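Local structure of Fc fragment of IgE receptor II (Bos taurus, 6PWS) at residues K19-G24 with Q53-K58; V45-P50 with S65-R70; Q101-V106 with W114-C119. The protein binds mannose-type sugars through a calcium-dependent C-type lectin domain and probably serves as a low-affinity receptor for IgE. All coordinates share one frame; numbering follows the deposited sequence. Where two conformers were deposited one is given.

Contact 1 (K19-G24 with Q53-K58)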
loop_
_atom_site.group_PDB
_atom_site.type_symbol
_atom_site.label_atom_id
_atom_site.label_comp_id
_atom_site.label_asym_id
_atom_site.label_seq_id
_atom_site.Cartn_x
_atom_site.Cartn_y
_atom_site.Cartn_z
ATOM N N LYS A 19 -11.952 -8.520 -2.060
ATOM C CA LYS A 19 -11.067 -7.633 -2.790
ATOM C C LYS A 19 -10.111 -8.449 -3.648
ATOM O O LYS A 19 -9.950 -9.660 -3.474
ATOM C CB LYS A 19 -10.309 -6.695 -1.830
ATOM C CG LYS A 19 -11.222 -5.644 -1.195
ATOM C CD LYS A 19 -10.524 -4.799 -0.128
ATOM C CE LYS A 19 -9.357 -4.001 -0.694
ATOM N NZ LYS A 19 -8.780 -3.078 0.327
ATOM N N CYS A 20 -9.486 -7.745 -4.583
ATOM C CA CYS A 20 -8.476 -8.282 -5.477
ATOM C C CYS A 20 -7.210 -7.463 -5.306
ATOM O O CYS A 20 -7.281 -6.238 -5.155
ATOM C CB CYS A 20 -8.942 -8.150 -6.925
ATOM S SG CYS A 20 -10.495 -9.008 -7.262
ATOM N N TYR A 21 -6.062 -8.137 -5.385
ATOM C CA TYR A 21 -4.775 -7.524 -5.088
ATOM C C TYR A 21 -3.788 -7.790 -6.211
ATOM O O TYR A 21 -3.736 -8.895 -6.769
ATOM C CB TYR A 21 -4.230 -8.043 -3.744
ATOM C CG TYR A 21 -5.171 -7.765 -2.591
ATOM C CD1 TYR A 21 -6.229 -8.615 -2.314
ATOM C CD2 TYR A 21 -5.012 -6.640 -1.791
ATOM C CE1 TYR A 21 -7.109 -8.354 -1.268
ATOM C CE2 TYR A 21 -5.880 -6.375 -0.733
ATOM C CZ TYR A 21 -6.923 -7.240 -0.476
ATOM O OH TYR A 21 -7.801 -7.037 0.569
ATOM N N TYR A 22 -2.981 -6.775 -6.506
ATOM C CA TYR A 22 -1.962 -6.844 -7.545
ATOM C C TYR A 22 -0.611 -6.610 -6.889
ATOM O O TYR A 22 -0.389 -5.555 -6.280
ATOM C CB TYR A 22 -2.202 -5.776 -8.608
ATOM C CG TYR A 22 -1.369 -5.992 -9.847
ATOM C CD1 TYR A 22 -0.131 -5.384 -10.016
ATOM C CD2 TYR A 22 -1.819 -6.833 -10.846
ATOM C CE1 TYR A 22 0.621 -5.608 -11.164
ATOM C CE2 TYR A 22 -1.090 -7.051 -11.991
ATOM C CZ TYR A 22 0.123 -6.444 -12.147
ATOM O OH TYR A 22 0.834 -6.696 -13.301
ATOM N N PHE A 23 0.276 -7.591 -6.989
ATOM C CA PHE A 23 1.615 -7.502 -6.406
ATOM C C PHE A 23 2.574 -7.023 -7.493
ATOM O O PHE A 23 3.200 -7.816 -8.199
ATOM C CB PHE A 23 2.030 -8.827 -5.770
ATOM C CG PHE A 23 1.175 -9.199 -4.597
ATOM C CD1 PHE A 23 1.513 -8.759 -3.326
ATOM C CD2 PHE A 23 0.004 -9.922 -4.763
ATOM C CE1 PHE A 23 0.705 -9.049 -2.240
ATOM C CE2 PHE A 23 -0.798 -10.220 -3.674
ATOM C CZ PHE A 23 -0.450 -9.780 -2.414
ATOM N N GLY A 24 2.644 -5.701 -7.636
ATOM C CA GLY A 24 3.471 -5.103 -8.663
ATOM C C GLY A 24 4.947 -5.186 -8.330
ATOM O O GLY A 24 5.355 -5.135 -7.168
ATOM N N GLN A 53 -4.226 -7.355 6.586
ATOM C CA GLN A 53 -2.790 -7.171 6.747
ATOM C C GLN A 53 -2.052 -8.503 6.696
ATOM O O GLN A 53 -0.982 -8.594 6.091
ATOM C CB GLN A 53 -2.480 -6.444 8.054
ATOM C CG GLN A 53 -0.979 -6.232 8.262
ATOM C CD GLN A 53 -0.375 -5.313 7.214
ATOM O OE1 GLN A 53 -0.795 -4.164 7.076
ATOM N NE2 GLN A 53 0.621 -5.802 6.487
ATOM N N ASP A 54 -2.587 -9.549 7.333
ATOM C CA ASP A 54 -1.918 -10.850 7.340
ATOM C C ASP A 54 -1.758 -11.380 5.917
ATOM O O ASP A 54 -0.699 -11.913 5.554
ATOM C CB ASP A 54 -2.733 -11.816 8.217
ATOM C CG ASP A 54 -2.285 -13.264 8.110
ATOM O OD1 ASP A 54 -1.208 -13.581 8.646
ATOM O OD2 ASP A 54 -3.020 -14.104 7.529
ATOM N N PHE A 55 -2.804 -11.243 5.098
ATOM C CA PHE A 55 -2.727 -11.658 3.699
ATOM C C PHE A 55 -1.553 -10.976 3.008
ATOM O O PHE A 55 -0.785 -11.603 2.270
ATOM C CB PHE A 55 -4.064 -11.333 3.010
ATOM C CG PHE A 55 -4.030 -11.444 1.505
ATOM C CD1 PHE A 55 -3.797 -10.320 0.728
ATOM C CD2 PHE A 55 -4.219 -12.661 0.858
ATOM C CE1 PHE A 55 -3.755 -10.404 -0.653
ATOM C CE2 PHE A 55 -4.172 -12.745 -0.527
ATOM C CZ PHE A 55 -3.941 -11.615 -1.279
ATOM N N LEU A 56 -1.413 -9.665 3.233
ATOM C CA LEU A 56 -0.358 -8.869 2.606
ATOM C C LEU A 56 1.019 -9.185 3.183
ATOM O O LEU A 56 1.985 -9.345 2.429
ATOM C CB LEU A 56 -0.679 -7.379 2.760
ATOM C CG LEU A 56 -1.940 -6.930 2.011
ATOM C CD1 LEU A 56 -2.303 -5.518 2.418
ATOM C CD2 LEU A 56 -1.776 -7.040 0.502
ATOM N N THR A 57 1.141 -9.255 4.513
ATOM C CA THR A 57 2.418 -9.554 5.153
ATOM C C THR A 57 3.006 -10.841 4.609
ATOM O O THR A 57 4.198 -10.919 4.301
ATOM C CB THR A 57 2.196 -9.665 6.661
ATOM O OG1 THR A 57 1.931 -8.356 7.163
ATOM C CG2 THR A 57 3.405 -10.278 7.379
ATOM N N LYS A 58 2.175 -11.868 4.487
ATOM C CA LYS A 58 2.684 -13.165 4.064
ATOM C C LYS A 58 3.215 -13.145 2.640
ATOM O O LYS A 58 4.063 -13.978 2.306
ATOM C CB LYS A 58 1.588 -14.217 4.236
ATOM C CG LYS A 58 1.293 -14.489 5.707
ATOM C CD LYS A 58 0.265 -15.595 5.923
ATOM C CE LYS A 58 -1.019 -15.317 5.167
ATOM N NZ LYS A 58 -2.166 -16.129 5.695
#
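Tyr21 and Phe55 bring their rings together where strand 19-25 of the C-type lectin fold is covered by helix 50-59. The two short segments run nearly the same way, their axes 24° apart and 11.3 Å at closest approach, a gap spanned entirely by side chains.

The aromatic contacts come first. Phe55 CE1 lies over one face of the Tyr21 ring, toward its rim, 3.5 Å from Tyr21 CD1. The ring planes meet at 46°, neither a parallel stack nor a T-shaped pair, and the centroids are 4.8 Å apart. Phe55 reaches the strand because its CG stands anti to the backbone N (chi1 168°). The same CE1 also sits at the edge of the Phe23 ring, 3.8 Å from Phe23 CZ, so one corner of Phe55 fits between two alternate residues of the strand. Phe16, on strand 14-16, stacks on Phe55.

Polar groups border this apolar core without crossing it. Tyr21 OH is hydrogen-bonded to Glu52, which also forms a salt bridge with Lys19.

Aliphatic packing continues the seam. Leu56 reaches across with a single methyl, CD2, which lies 4.2 Å from Phe23 CE1 and, slightly closer, meets Tyr21 CD2 at 4.0 Å.

Contact 2 (V45-P50 with S65-R70)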
loop_
_atom_site.group_PDB
_atom_site.type_symbol
_atom_site.label_atom_id
_atom_site.label_comp_id
_atom_site.label_asym_id
_atom_site.label_seq_id
_atom_site.Cartn_x
_atom_site.Cartn_y
_atom_site.Cartn_z
ATOM N N VAL A 45 -2.940 -0.041 -2.457
ATOM C CA VAL A 45 -3.767 -0.797 -1.518
ATOM C C VAL A 45 -4.106 -0.008 -0.260
ATOM O O VAL A 45 -3.273 0.711 0.315
ATOM C CB VAL A 45 -3.069 -2.134 -1.170
ATOM C CG1 VAL A 45 -1.745 -1.917 -0.425
ATOM C CG2 VAL A 45 -3.966 -3.068 -0.370
ATOM N N SER A 46 -5.339 -0.214 0.210
ATOM C CA SER A 46 -5.812 0.314 1.481
ATOM C C SER A 46 -6.117 -0.846 2.429
ATOM O O SER A 46 -6.683 -1.856 2.008
ATOM C CB SER A 46 -7.081 1.148 1.278
ATOM O OG SER A 46 -6.893 2.216 0.360
ATOM N N ILE A 47 -5.761 -0.695 3.709
ATOM C CA ILE A 47 -5.697 -1.826 4.642
ATOM C C ILE A 47 -6.551 -1.519 5.869
ATOM O O ILE A 47 -6.330 -0.503 6.543
ATOM C CB ILE A 47 -4.243 -2.135 5.057
ATOM C CG1 ILE A 47 -3.337 -2.289 3.832
ATOM C CG2 ILE A 47 -4.196 -3.381 5.935
ATOM C CD1 ILE A 47 -1.855 -2.363 4.171
ATOM N N HIS A 48 -7.500 -2.411 6.190
ATOM C CA HIS A 48 -8.524 -2.098 7.180
ATOM C C HIS A 48 -8.799 -3.190 8.202
ATOM O O HIS A 48 -9.778 -3.076 8.957
ATOM C CB HIS A 48 -9.821 -1.667 6.485
ATOM C CG HIS A 48 -9.671 -0.367 5.771
ATOM N ND1 HIS A 48 -9.530 0.826 6.447
ATOM C CD2 HIS A 48 -9.559 -0.065 4.456
ATOM C CE1 HIS A 48 -9.372 1.808 5.580
ATOM N NE2 HIS A 48 -9.389 1.297 4.365
ATOM N N SER A 49 -7.953 -4.212 8.302
ATOM C CA SER A 49 -8.159 -5.239 9.316
ATOM C C SER A 49 -6.873 -6.027 9.491
ATOM O O SER A 49 -6.027 -6.067 8.586
ATOM C CB SER A 49 -9.290 -6.200 8.916
ATOM O OG SER A 49 -8.919 -6.991 7.803
ATOM N N PRO A 50 -6.740 -6.735 10.619
ATOM C CA PRO A 50 -5.581 -7.617 10.787
ATOM C C PRO A 50 -5.580 -8.773 9.797
ATOM O O PRO A 50 -4.504 -9.238 9.405
ATOM C CB PRO A 50 -5.696 -8.084 12.250
ATOM C CG PRO A 50 -7.133 -7.902 12.604
ATOM C CD PRO A 50 -7.581 -6.680 11.835
ATOM N N SER A 65 7.680 -2.311 -0.193
ATOM C CA SER A 65 6.681 -2.050 -1.220
ATOM C C SER A 65 5.753 -0.898 -0.833
ATOM O O SER A 65 5.383 -0.744 0.330
ATOM C CB SER A 65 5.854 -3.306 -1.526
ATOM O OG SER A 65 5.234 -3.859 -0.373
ATOM N N TRP A 66 5.342 -0.118 -1.825
ATOM C CA TRP A 66 4.431 0.987 -1.560
ATOM C C TRP A 66 3.005 0.504 -1.286
ATOM O O TRP A 66 2.515 -0.442 -1.917
ATOM C CB TRP A 66 4.376 1.927 -2.758
ATOM C CG TRP A 66 5.616 2.716 -3.019
ATOM C CD1 TRP A 66 6.357 2.698 -4.158
ATOM C CD2 TRP A 66 6.246 3.662 -2.145
ATOM N NE1 TRP A 66 7.412 3.576 -4.058
ATOM C CE2 TRP A 66 7.361 4.186 -2.831
ATOM C CE3 TRP A 66 5.986 4.105 -0.841
ATOM C CZ2 TRP A 66 8.204 5.145 -2.265
ATOM C CZ3 TRP A 66 6.831 5.050 -0.274
ATOM C CH2 TRP A 66 7.923 5.563 -0.991
ATOM N N ILE A 67 2.330 1.219 -0.377
ATOM C CA ILE A 67 0.901 1.069 -0.139
ATOM C C ILE A 67 0.205 2.427 -0.332
ATOM O O ILE A 67 0.837 3.469 -0.512
ATOM C CB ILE A 67 0.588 0.438 1.239
ATOM C CG1 ILE A 67 0.967 1.360 2.403
ATOM C CG2 ILE A 67 1.270 -0.926 1.355
ATOM C CD1 ILE A 67 0.467 0.853 3.762
ATOM N N GLY A 68 -1.128 2.399 -0.290
ATOM C CA GLY A 68 -1.947 3.550 -0.615
ATOM C C GLY A 68 -2.258 4.457 0.562
ATOM O O GLY A 68 -3.425 4.763 0.834
ATOM N N LEU A 69 -1.216 4.935 1.242
ATOM C CA LEU A 69 -1.343 5.728 2.461
ATOM C C LEU A 69 -0.301 6.839 2.399
ATOM O O LEU A 69 0.860 6.575 2.062
ATOM C CB LEU A 69 -1.144 4.822 3.688
ATOM C CG LEU A 69 -1.426 5.436 5.059
ATOM C CD1 LEU A 69 -2.891 5.825 5.210
ATOM C CD2 LEU A 69 -1.022 4.441 6.152
ATOM N N ARG A 70 -0.708 8.081 2.687
ATOM C CA ARG A 70 0.185 9.227 2.556
ATOM C C ARG A 70 -0.309 10.357 3.449
ATOM O O ARG A 70 -1.498 10.438 3.757
ATOM C CB ARG A 70 0.285 9.698 1.091
ATOM C CG ARG A 70 -0.893 10.505 0.543
ATOM C CD ARG A 70 -2.222 9.743 0.397
ATOM N NE ARG A 70 -3.241 10.619 -0.197
ATOM C CZ ARG A 70 -4.502 10.276 -0.490
ATOM N NH1 ARG A 70 -4.925 9.037 -0.248
ATOM N NH2 ARG A 70 -5.340 11.173 -1.011
#
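Within the hydrophobic core of the C-type lectin domain, the loop between strand 43-44 and helix 50-59 meets the corner after strand 65-67. Val45 and Ile67 make the closest apolar contact: Val45 CG1 lies 3.6 Å from Ile67 CG2, the two side chains crossing at a slant. On Val45, CG1 sits between the backbone N and the carbonyl carbon (chi1 64°), which turns this methyl to Ile67 while CG2 stands anti to N. Farther along the loop, Ile47 and Ile67 meet tip to tip, CD1 to CD1 at 4.0 Å and roughly at right angles. Trp80 touches both isoleucines.

One hydrogen bond joins the backbones. Gly68 N donates to Val45 O at 2.8 Å; the N-H...O angle is 145°, and the donor is tilted 22° from the carbonyl plane. Gly68, which brings its bare CA and N up to Val45 O, is the centre of an inverse gamma turn, closed by a weak bond from Leu69 N to Ile67 O. The contact therefore sets a single short but bent backbone bond among methyl contacts, so that loop and corner are tied at one polar point and otherwise by apolar packing.

Contact 3 (Q101-V106 with W114-C119). With CA (calcium ion), chain B; CA (calcium ion), chain C; MMA (methyl alpha-D-mannopyranoside), chain D.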
loop_
_atom_site.group_PDB
_atom_site.type_symbol
_atom_site.label_atom_id
_atom_site.label_comp_id
_atom_site.label_asym_id
_atom_site.label_seq_id
_atom_site.Cartn_x
_atom_site.Cartn_y
_atom_site.Cartn_z
ATOM N N GLN A 101 14.169 15.207 5.836
ATOM C CA GLN A 101 13.454 16.472 5.910
ATOM C C GLN A 101 11.970 16.307 5.588
ATOM O O GLN A 101 11.285 17.304 5.326
ATOM C CB GLN A 101 14.094 17.555 5.045
ATOM C CG GLN A 101 15.575 17.717 5.284
ATOM C CD GLN A 101 16.366 16.847 4.356
ATOM O OE1 GLN A 101 16.170 16.882 3.131
ATOM N NE2 GLN A 101 17.268 16.054 4.914
ATOM N N GLY A 102 11.459 15.070 5.637
ATOM C CA GLY A 102 10.043 14.795 5.490
ATOM C C GLY A 102 9.788 13.479 4.772
ATOM O O GLY A 102 10.349 13.226 3.701
ATOM N N GLU A 103 8.934 12.642 5.357
ATOM C CA GLU A 103 8.554 11.344 4.800
ATOM C C GLU A 103 7.035 11.316 4.734
ATOM O O GLU A 103 6.372 11.307 5.779
ATOM C CB GLU A 103 9.082 10.192 5.649
ATOM C CG GLU A 103 10.593 10.134 5.639
ATOM C CD GLU A 103 11.137 8.975 6.433
ATOM O OE1 GLU A 103 10.595 8.683 7.524
ATOM O OE2 GLU A 103 12.102 8.331 5.948
ATOM N N ASN A 104 6.480 11.314 3.518
ATOM C CA ASN A 104 5.048 11.545 3.373
ATOM C C ASN A 104 4.308 10.440 2.638
ATOM O O ASN A 104 3.101 10.579 2.416
ATOM C CB ASN A 104 4.793 12.918 2.757
ATOM C CG ASN A 104 5.570 14.005 3.478
ATOM O OD1 ASN A 104 5.636 14.038 4.708
ATOM N ND2 ASN A 104 6.175 14.893 2.719
ATOM N N CYS A 105 4.988 9.337 2.320
ATOM C CA CYS A 105 4.404 8.216 1.587
ATOM C C CYS A 105 4.718 6.939 2.354
ATOM O O CYS A 105 5.846 6.755 2.809
ATOM C CB CYS A 105 5.005 8.143 0.185
ATOM S SG CYS A 105 4.538 9.564 -0.868
ATOM N N VAL A 106 3.747 6.039 2.482
ATOM C CA VAL A 106 3.924 4.865 3.334
ATOM C C VAL A 106 4.229 3.619 2.515
ATOM O O VAL A 106 3.636 3.366 1.457
ATOM C CB VAL A 106 2.708 4.659 4.256
ATOM C CG1 VAL A 106 2.916 3.471 5.193
ATOM C CG2 VAL A 106 2.443 5.921 5.066
ATOM N N TRP A 114 4.634 -1.147 8.660
ATOM C CA TRP A 114 4.576 0.078 7.883
ATOM C C TRP A 114 5.645 1.079 8.315
ATOM O O TRP A 114 5.948 1.230 9.502
ATOM C CB TRP A 114 3.214 0.759 8.002
ATOM C CG TRP A 114 2.016 -0.080 7.680
ATOM C CD1 TRP A 114 1.965 -1.323 7.106
ATOM C CD2 TRP A 114 0.664 0.295 7.946
ATOM N NE1 TRP A 114 0.657 -1.739 6.988
ATOM C CE2 TRP A 114 -0.158 -0.764 7.506
ATOM C CE3 TRP A 114 0.069 1.430 8.513
ATOM C CZ2 TRP A 114 -1.542 -0.739 7.651
ATOM C CZ3 TRP A 114 -1.310 1.456 8.645
ATOM C CH2 TRP A 114 -2.102 0.380 8.215
ATOM N N ASN A 115 6.174 1.802 7.330
ATOM C CA ASN A 115 7.146 2.860 7.544
ATOM C C ASN A 115 6.806 4.022 6.615
ATOM O O ASN A 115 6.579 3.805 5.423
ATOM C CB ASN A 115 8.557 2.355 7.211
ATOM C CG ASN A 115 9.578 3.457 7.258
ATOM O OD1 ASN A 115 9.586 4.252 8.203
ATOM N ND2 ASN A 115 10.425 3.536 6.245
ATOM N N ASP A 116 6.787 5.248 7.139
ATOM C CA ASP A 116 6.780 6.411 6.258
ATOM C C ASP A 116 8.162 6.593 5.639
ATOM O O ASP A 116 9.191 6.453 6.313
ATOM C CB ASP A 116 6.265 7.689 6.961
ATOM C CG ASP A 116 7.083 8.141 8.164
ATOM O OD1 ASP A 116 7.812 7.317 8.761
ATOM O OD2 ASP A 116 6.923 9.329 8.517
ATOM N N ALA A 117 8.178 6.880 4.339
ATOM C CA ALA A 117 9.413 6.980 3.577
ATOM C C ALA A 117 9.394 8.219 2.694
ATOM O O ALA A 117 8.355 8.836 2.443
ATOM C CB ALA A 117 9.604 5.723 2.719
ATOM N N PHE A 118 10.585 8.570 2.211
ATOM C CA PHE A 118 10.702 9.616 1.207
ATOM C C PHE A 118 9.895 9.223 -0.027
ATOM O O PHE A 118 10.097 8.143 -0.595
ATOM C CB PHE A 118 12.184 9.782 0.848
ATOM C CG PHE A 118 12.439 10.713 -0.307
ATOM C CD1 PHE A 118 11.846 11.960 -0.356
ATOM C CD2 PHE A 118 13.278 10.341 -1.342
ATOM C CE1 PHE A 118 12.081 12.808 -1.415
ATOM C CE2 PHE A 118 13.522 11.206 -2.410
ATOM C CZ PHE A 118 12.915 12.423 -2.432
ATOM N N CYS A 119 8.994 10.110 -0.461
ATOM C CA CYS A 119 8.105 9.796 -1.577
ATOM C C CYS A 119 8.871 9.516 -2.871
ATOM O O CYS A 119 8.333 8.833 -3.752
ATOM C CB CYS A 119 7.089 10.923 -1.778
ATOM S SG CYS A 119 5.870 11.061 -0.433
HETATM CA CA CA B . 10.073 6.618 8.620
HETATM CA CA CA C . 4.986 13.046 6.854
HETATM C C1 MMA D . 15.672 5.452 7.717
HETATM C C2 MMA D . 14.378 5.515 6.919
HETATM C C3 MMA D . 13.311 6.047 7.802
HETATM C C4 MMA D . 13.104 5.174 9.006
HETATM C C5 MMA D . 14.408 4.979 9.778
HETATM C C6 MMA D . 14.227 3.931 10.835
HETATM C C7 MMA D . 17.033 6.927 8.980
HETATM O O1 MMA D . 15.942 6.732 8.108
HETATM O O2 MMA D . 13.983 4.219 6.437
HETATM O O3 MMA D . 12.054 6.108 7.095
HETATM O O4 MMA D . 12.100 5.789 9.810
HETATM O O5 MMA D . 15.506 4.545 8.896
HETATM O O6 MMA D . 15.442 3.750 11.511
HETATM O O HOH W 1 12.853 7.263 3.406
HETATM O O HOH W 2 5.020 11.307 8.456
#
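At the sugar-binding calcium site of this C-type lectin domain, Glu103 and Asp116 converge on one metal ion, from the loop that leads into strand 105-108 and from strand 114-117. Glu103 OE1 and Asp116 OD1 each bind it at 2.4 Å, joined by Asp116 O and the Asn115 side chain; Glu95 and Asn97 complete the protein ligands. Glu103 OE1 and Asp116 O lie only 2.9 Å apart because both bind the metal. The mannoside adds its vicinal hydroxyls O3 and O4, each 2.5 Å from the ion, and Glu103 OE2 comes equally near to O3. An extended chain beyond CG (chi2 -178°) carries the Glu103 carboxylate out to ion and sugar. Ala99 also hydrogen-bonds the Glu103 carboxylate, and Asp98 that of Asp116. Water 1 links Glu103 OE2 to Phe118 N, tying the carboxylate to segment 114-119.

The supporting motif is an antiparallel beta hairpin, strands 105-108 and 114-117, begun by a classic bulge in which Asn104 and Cys105 both face Ala117. Ala117 N donates to Cys105 O at 2.8 Å, with the donor nearly in line with the C=O; the return bond from Cys105 N to Ala117 O is weak.

Glu103 O and an Asn104 side-chain atom contribute to a second calcium ion, completed by Asp71, Glu75, Asp98 and water 2, which also donates to Asp116 OD2. Beside the bulge, the disulfide Cys105 SG-Cys119 SG closes with a chi3 of 98°.

The three contacts run from the end of the domain that holds both chain termini to the sugar site, and all reach the same mixed sheet. Centres of contacts 1 and 2 are about 9 Å apart, those of 2 and 3 about 13 Å, and those of 1 and 3 about 20 Å, on opposite sides of the chain's centre. Along the sequence contacts 1 and 2 interleave, while contact 3 follows both. Leu56 CD1 packs on Ile47 CD1 at 3.6 Å, joining the first two; strands 65-67 and 105-108, neighbours in the sheet, join the second to the third. Through a probable hydrogen bond, Gln53 on helix 50-59 reaches Trp114 of the hairpin that supplies calcium ligands.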